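Local atomic coordinates of ABC transporter ATP-binding protein (Sulfolobus tokodaii, PDB entry 2PJZ), a protein that probably binds and hydrolyses ATP as the nucleotide-binding component of an ABC transporter, possibly one that imports cobalt. Residues G102-F108 against S140-Q146; Y197-G201 against L228-I232. All coordinates share one frame; numbering follows the deposited sequence.

In the fold
From the N terminus, the chain first builds strands around the putative P-loop, then turns into a group of helices. Here contact 1 closes its loop: 102-108, leading into helix 105-114, is met 31 residues later by 140-146, the last turn of helix 131-144 and the residues just after it. The chain then returns to the mixed sheet, and strand 195-200 opens contact 2. Its loop of 26 intervening residues is closed by strand 228-232 of the C-terminal antiparallel sheet. The two loops follow in series, neither nested nor crossed. Their centres lie about 35 Å apart: contact 1 ties the start of helix 105-114 to the end of helix 131-144, contact 2 sheet to sheet.

Contact 1: residues G102-F108 against S140-Q146; sequences GLDRDLF and SLALASQ
Ala144 is the hub of the apolar contact, its small methyl letting three residues of 102-108 close in. Leu103 CG lies 3.8 Å from Ala144 CB, Leu107 reaches the same residue with CD2, and Phe108 passes its own CB alongside while the methyl sits at the ring edge. One turn earlier in helix 131-144, Leu103 CD1 meets Leu141 CD2 at 3.7 Å. Phe108 has CG anti to the backbone N (chi1 178°), which carries CE1 to 3.7 Å from Leu141 CG and 3.8 Å from Ser140 CB. With the ring cut back to an alanine here, a gap would probably open beside Leu141 and Ser140, and Val94 of helix 90-100 would lose one of its neighbours.

These helices belong to the helical subdomain of the ABC ATPase fold, where helix 131-144 starts within the LSAGQ signature sequence.

Polar bonds centre on Asp104. Its backbone N donates to Ala144 O at 3.0 Å, nearly straight at 170° but from above the carbonyl plane, so a carbonyl near the helix end gains a partner from another segment. The side chain N-caps helix 105-114: OD2 accepts from Leu107 N at 2.7 Å on its anti side, a role suited to a short carboxylate. Ser140, facing this apolar cluster, turns its OG back to Leu136 O.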
loop_
_atom_site.group_PDB
_atom_site.type_symbol
_atom_site.label_atom_id
_atom_site.label_comp_id
_atom_site.label_asym_id
_atom_site.label_seq_id
_atom_site.Cartn_x
_atom_site.Cartn_y
_atom_site.Cartn_z
ATOM N N GLY A 102 11.840 15.654 -8.422
ATOM C CA GLY A 102 12.765 16.363 -7.497
ATOM C C GLY A 102 13.475 15.418 -6.540
ATOM O O GLY A 102 13.742 15.766 -5.393
ATOM N N LEU A 103 13.761 14.202 -6.996
ATOM C CA LEU A 103 14.511 13.249 -6.164
ATOM C C LEU A 103 15.888 13.839 -5.779
ATOM O O LEU A 103 16.568 14.446 -6.616
ATOM C CB LEU A 103 14.673 11.890 -6.872
ATOM C CG LEU A 103 15.486 10.760 -6.186
ATOM C CD1 LEU A 103 14.984 9.401 -6.670
ATOM C CD2 LEU A 103 16.978 10.933 -6.543
ATOM N N ASP A 104 16.265 13.627 -4.522
ATOM C CA ASP A 104 17.556 14.069 -3.986
ATOM C C ASP A 104 18.522 12.889 -4.033
ATOM O O ASP A 104 18.342 11.914 -3.309
ATOM C CB ASP A 104 17.363 14.500 -2.538
ATOM C CG ASP A 104 18.653 15.002 -1.894
ATOM O OD1 ASP A 104 18.762 16.223 -1.702
ATOM O OD2 ASP A 104 19.552 14.198 -1.611
ATOM N N ARG A 105 19.525 12.962 -4.907
ATOM C CA ARG A 105 20.447 11.840 -5.114
ATOM C C ARG A 105 21.145 11.450 -3.827
ATOM O O ARG A 105 21.287 10.269 -3.554
ATOM C CB ARG A 105 21.483 12.156 -6.202
ATOM C CG ARG A 105 22.525 11.033 -6.410
ATOM C CD ARG A 105 23.473 11.388 -7.549
ATOM N NE ARG A 105 22.837 11.192 -8.855
ATOM C CZ ARG A 105 22.849 10.054 -9.538
ATOM N NH1 ARG A 105 23.438 8.978 -9.035
ATOM N NH2 ARG A 105 22.235 9.978 -10.713
ATOM N N ASP A 106 21.577 12.437 -3.033
ATOM C CA ASP A 106 22.300 12.149 -1.790
ATOM C C ASP A 106 21.424 11.348 -0.825
ATOM O O ASP A 106 21.889 10.397 -0.192
ATOM C CB ASP A 106 22.771 13.447 -1.109
ATOM C CG ASP A 106 24.103 13.990 -1.684
ATOM O OD1 ASP A 106 24.657 13.429 -2.645
ATOM O OD2 ASP A 106 24.593 15.005 -1.150
ATOM N N LEU A 107 20.156 11.749 -0.698
ATOM C CA LEU A 107 19.209 11.045 0.179
ATOM C C LEU A 107 18.997 9.634 -0.345
ATOM O O LEU A 107 19.002 8.692 0.438
ATOM C CB LEU A 107 17.848 11.769 0.282
ATOM C CG LEU A 107 16.736 11.111 1.117
ATOM C CD1 LEU A 107 17.239 10.763 2.513
ATOM C CD2 LEU A 107 15.468 11.990 1.215
ATOM N N PHE A 108 18.805 9.493 -1.652
ATOM C CA PHE A 108 18.697 8.146 -2.246
ATOM C C PHE A 108 19.916 7.246 -1.917
ATOM O O PHE A 108 19.768 6.063 -1.587
ATOM C CB PHE A 108 18.496 8.228 -3.757
ATOM C CG PHE A 108 18.416 6.885 -4.434
ATOM C CD1 PHE A 108 17.252 6.106 -4.348
ATOM C CD2 PHE A 108 19.508 6.399 -5.158
ATOM C CE1 PHE A 108 17.189 4.857 -4.950
ATOM C CE2 PHE A 108 19.453 5.154 -5.779
ATOM C CZ PHE A 108 18.293 4.376 -5.676
ATOM N N SER A 140 12.793 3.242 -2.248
ATOM C CA SER A 140 13.786 4.275 -2.007
ATOM C C SER A 140 13.658 5.405 -3.042
ATOM O O SER A 140 13.685 6.583 -2.684
ATOM C CB SER A 140 15.202 3.661 -2.001
ATOM O OG SER A 140 15.340 2.775 -0.915
ATOM N N LEU A 141 13.498 5.059 -4.312
ATOM C CA LEU A 141 13.227 6.085 -5.346
ATOM C C LEU A 141 11.964 6.931 -5.028
ATOM O O LEU A 141 11.970 8.170 -5.169
ATOM C CB LEU A 141 13.065 5.424 -6.716
ATOM C CG LEU A 141 14.340 4.853 -7.361
ATOM C CD1 LEU A 141 13.947 3.869 -8.445
ATOM C CD2 LEU A 141 15.248 5.961 -7.945
ATOM N N ALA A 142 10.892 6.253 -4.634
ATOM C CA ALA A 142 9.649 6.958 -4.280
ATOM C C ALA A 142 9.896 7.961 -3.127
ATOM O O ALA A 142 9.428 9.100 -3.175
ATOM C CB ALA A 142 8.562 5.972 -3.915
ATOM N N LEU A 143 10.631 7.529 -2.100
ATOM C CA LEU A 143 10.795 8.341 -0.890
ATOM C C LEU A 143 11.848 9.419 -0.995
ATOM O O LEU A 143 11.778 10.427 -0.265
ATOM C CB LEU A 143 11.085 7.465 0.336
ATOM C CG LEU A 143 10.017 6.416 0.690
ATOM C CD1 LEU A 143 10.532 5.576 1.808
ATOM C CD2 LEU A 143 8.664 7.023 1.073
ATOM N N ALA A 144 12.836 9.217 -1.865
ATOM C CA ALA A 144 13.969 10.154 -1.910
ATOM C C ALA A 144 13.614 11.485 -2.567
ATOM O O ALA A 144 14.373 12.442 -2.488
ATOM C CB ALA A 144 15.172 9.521 -2.571
ATOM N N SER A 145 12.444 11.564 -3.198
ATOM C CA SER A 145 11.914 12.855 -3.607
ATOM C C SER A 145 11.146 13.624 -2.522
ATOM O O SER A 145 10.564 14.691 -2.808
ATOM C CB SER A 145 11.050 12.716 -4.868
ATOM O OG SER A 145 9.944 11.882 -4.608
ATOM N N GLN A 146 11.111 13.085 -1.305
ATOM C CA GLN A 146 10.372 13.700 -0.217
ATOM C C GLN A 146 8.922 14.060 -0.655
ATOM O O GLN A 146 8.480 15.221 -0.545
ATOM C CB GLN A 146 11.120 14.933 0.307
ATOM C CG GLN A 146 12.454 14.536 0.922
ATOM C CD GLN A 146 12.998 15.553 1.906
ATOM O OE1 GLN A 146 13.962 16.253 1.597
ATOM N NE2 GLN A 146 12.401 15.631 3.089
#

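Contact 2: residues Y197-G201 against L228-I232; sequences YFLVG and LVLDI
Phe198 lays its ring against two leucines of strand 228-232. Leu230 CD1 rests over one face, and the two side chains cross at about a right angle; Leu230 CD2 comes within 4.0 Å of Phe198 CD2. Leu228 reaches the same ring carbon from another direction, its CD2 also 4.0 Å from Phe198 CD2, as the two side chains run past each other in opposite senses. With CG anti to the carbonyl carbon (chi1 -72°), the Phe198 ring is placed where this one edge carbon meets both leucines. The side chain also touches Ile239, Ile257 and Leu254, so a large flat group suits a place where several parts of the chain converge. Farther along, the branched Val200 fills a shorter span: its CG2 lies 4.3 Å from Ile232 CD1, with Leu230 CD2 at a similar distance.

The segments run nearly parallel, 13° apart, but their axes approach only to 8.6 Å, and no direct hydrogen bond links them. They are therefore not neighbours in one sheet: strand 195-200 belongs to the mixed sheet of the ABC ATPase core, strand 228-232 edges the C-terminal antiparallel sheet, and apolar side chains form the join between the two.

Just past the end of strand 195-200 the backbones themselves come together. Gly201 CA makes a CA-H...O contact of 3.4 Å with Asp231 O; a side-chain carbon would clash with this oxygen, and the positive phi too suits glycine. A water donates to Gly201 O at 2.9 Å and, weakly, to Asp231 O. Gln205 NE2 hydrogen-bonds to both Val200 O and Asp231 O, bridging the segments from strand 203-209, while the Asp231 carboxylate forms a salt bridge with Lys236.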
loop_
_atom_site.group_PDB
_atom_site.type_symbol
_atom_site.label_atom_id
_atom_site.label_comp_id
_atom_site.label_asym_id
_atom_site.label_seq_id
_atom_site.Cartn_x
_atom_site.Cartn_y
_atom_site.Cartn_z
ATOM N N TYR A 197 -7.452 -0.080 6.826
ATOM C CA TYR A 197 -8.694 -0.498 6.214
ATOM C C TYR A 197 -8.489 -1.922 5.690
ATOM O O TYR A 197 -7.384 -2.297 5.363
ATOM C CB TYR A 197 -9.005 0.389 5.012
ATOM C CG TYR A 197 -9.333 1.808 5.392
ATOM C CD1 TYR A 197 -10.658 2.221 5.461
ATOM C CD2 TYR A 197 -8.320 2.723 5.687
ATOM C CE1 TYR A 197 -11.000 3.536 5.817
ATOM C CE2 TYR A 197 -8.635 4.050 6.051
ATOM C CZ TYR A 197 -9.991 4.431 6.102
ATOM O OH TYR A 197 -10.359 5.704 6.469
ATOM N N PHE A 198 -9.559 -2.702 5.669
ATOM C CA PHE A 198 -9.566 -4.018 5.030
ATOM C C PHE A 198 -10.250 -3.928 3.662
ATOM O O PHE A 198 -11.324 -3.363 3.551
ATOM C CB PHE A 198 -10.389 -4.990 5.884
ATOM C CG PHE A 198 -9.701 -5.374 7.155
ATOM C CD1 PHE A 198 -8.864 -6.505 7.192
ATOM C CD2 PHE A 198 -9.871 -4.603 8.304
ATOM C CE1 PHE A 198 -8.216 -6.880 8.378
ATOM C CE2 PHE A 198 -9.237 -4.979 9.500
ATOM C CZ PHE A 198 -8.405 -6.109 9.534
ATOM N N LEU A 199 -9.628 -4.498 2.638
ATOM C CA LEU A 199 -10.330 -4.682 1.356
ATOM C C LEU A 199 -10.887 -6.109 1.408
ATOM O O LEU A 199 -10.154 -7.055 1.113
ATOM C CB LEU A 199 -9.361 -4.492 0.179
ATOM C CG LEU A 199 -9.928 -4.438 -1.252
ATOM C CD1 LEU A 199 -11.017 -3.364 -1.431
ATOM C CD2 LEU A 199 -8.802 -4.206 -2.190
ATOM N N VAL A 200 -12.161 -6.224 1.789
ATOM C CA VAL A 200 -12.931 -7.505 1.849
ATOM C C VAL A 200 -14.416 -7.233 1.689
ATOM O O VAL A 200 -14.869 -6.129 1.898
ATOM C CB VAL A 200 -12.753 -8.275 3.206
ATOM C CG1 VAL A 200 -11.396 -8.940 3.269
ATOM C CG2 VAL A 200 -12.971 -7.347 4.395
ATOM N N GLY A 201 -15.201 -8.247 1.339
ATOM C CA GLY A 201 -16.644 -8.049 1.172
ATOM C C GLY A 201 -16.896 -7.115 0.020
ATOM O O GLY A 201 -17.831 -6.293 0.042
ATOM N N LEU A 228 -14.414 -2.725 14.991
ATOM C CA LEU A 228 -14.859 -2.661 13.596
ATOM C C LEU A 228 -15.657 -3.902 13.258
ATOM O O LEU A 228 -15.254 -5.003 13.617
ATOM C CB LEU A 228 -13.641 -2.555 12.662
ATOM C CG LEU A 228 -13.895 -2.499 11.144
ATOM C CD1 LEU A 228 -14.640 -1.220 10.784
ATOM C CD2 LEU A 228 -12.558 -2.568 10.395
ATOM N N VAL A 229 -16.783 -3.720 12.573
ATOM C CA VAL A 229 -17.560 -4.850 12.067
ATOM C C VAL A 229 -17.419 -4.961 10.541
ATOM O O VAL A 229 -17.741 -4.028 9.822
ATOM C CB VAL A 229 -19.054 -4.769 12.450
ATOM C CG1 VAL A 229 -19.810 -6.010 11.941
ATOM C CG2 VAL A 229 -19.211 -4.641 14.011
ATOM N N LEU A 230 -16.917 -6.098 10.077
ATOM C CA LEU A 230 -16.763 -6.357 8.639
ATOM C C LEU A 230 -17.952 -7.112 8.079
ATOM O O LEU A 230 -18.339 -8.131 8.624
ATOM C CB LEU A 230 -15.515 -7.200 8.379
ATOM C CG LEU A 230 -14.163 -6.667 8.846
ATOM C CD1 LEU A 230 -13.130 -7.738 8.651
ATOM C CD2 LEU A 230 -13.805 -5.385 8.077
ATOM N N ASP A 231 -18.509 -6.613 6.978
ATOM C CA ASP A 231 -19.522 -7.334 6.186
ATOM C C ASP A 231 -18.865 -8.191 5.087
ATOM O O ASP A 231 -18.129 -7.650 4.252
ATOM C CB ASP A 231 -20.479 -6.305 5.582
ATOM C CG ASP A 231 -21.038 -5.346 6.625
ATOM O OD1 ASP A 231 -21.539 -5.816 7.671
ATOM O OD2 ASP A 231 -20.989 -4.120 6.427
ATOM N N ILE A 232 -19.099 -9.513 5.110
ATOM C CA ILE A 232 -18.437 -10.500 4.216
ATOM C C ILE A 232 -19.371 -11.640 3.725
ATOM O O ILE A 232 -19.968 -12.341 4.550
ATOM C CB ILE A 232 -17.231 -11.151 4.904
ATOM C CG1 ILE A 232 -16.218 -10.089 5.347
ATOM C CG2 ILE A 232 -16.568 -12.179 3.984
ATOM C CD1 ILE A 232 -15.129 -10.616 6.215
HETATM O O HOH W 1 -19.856 -7.519 1.694
#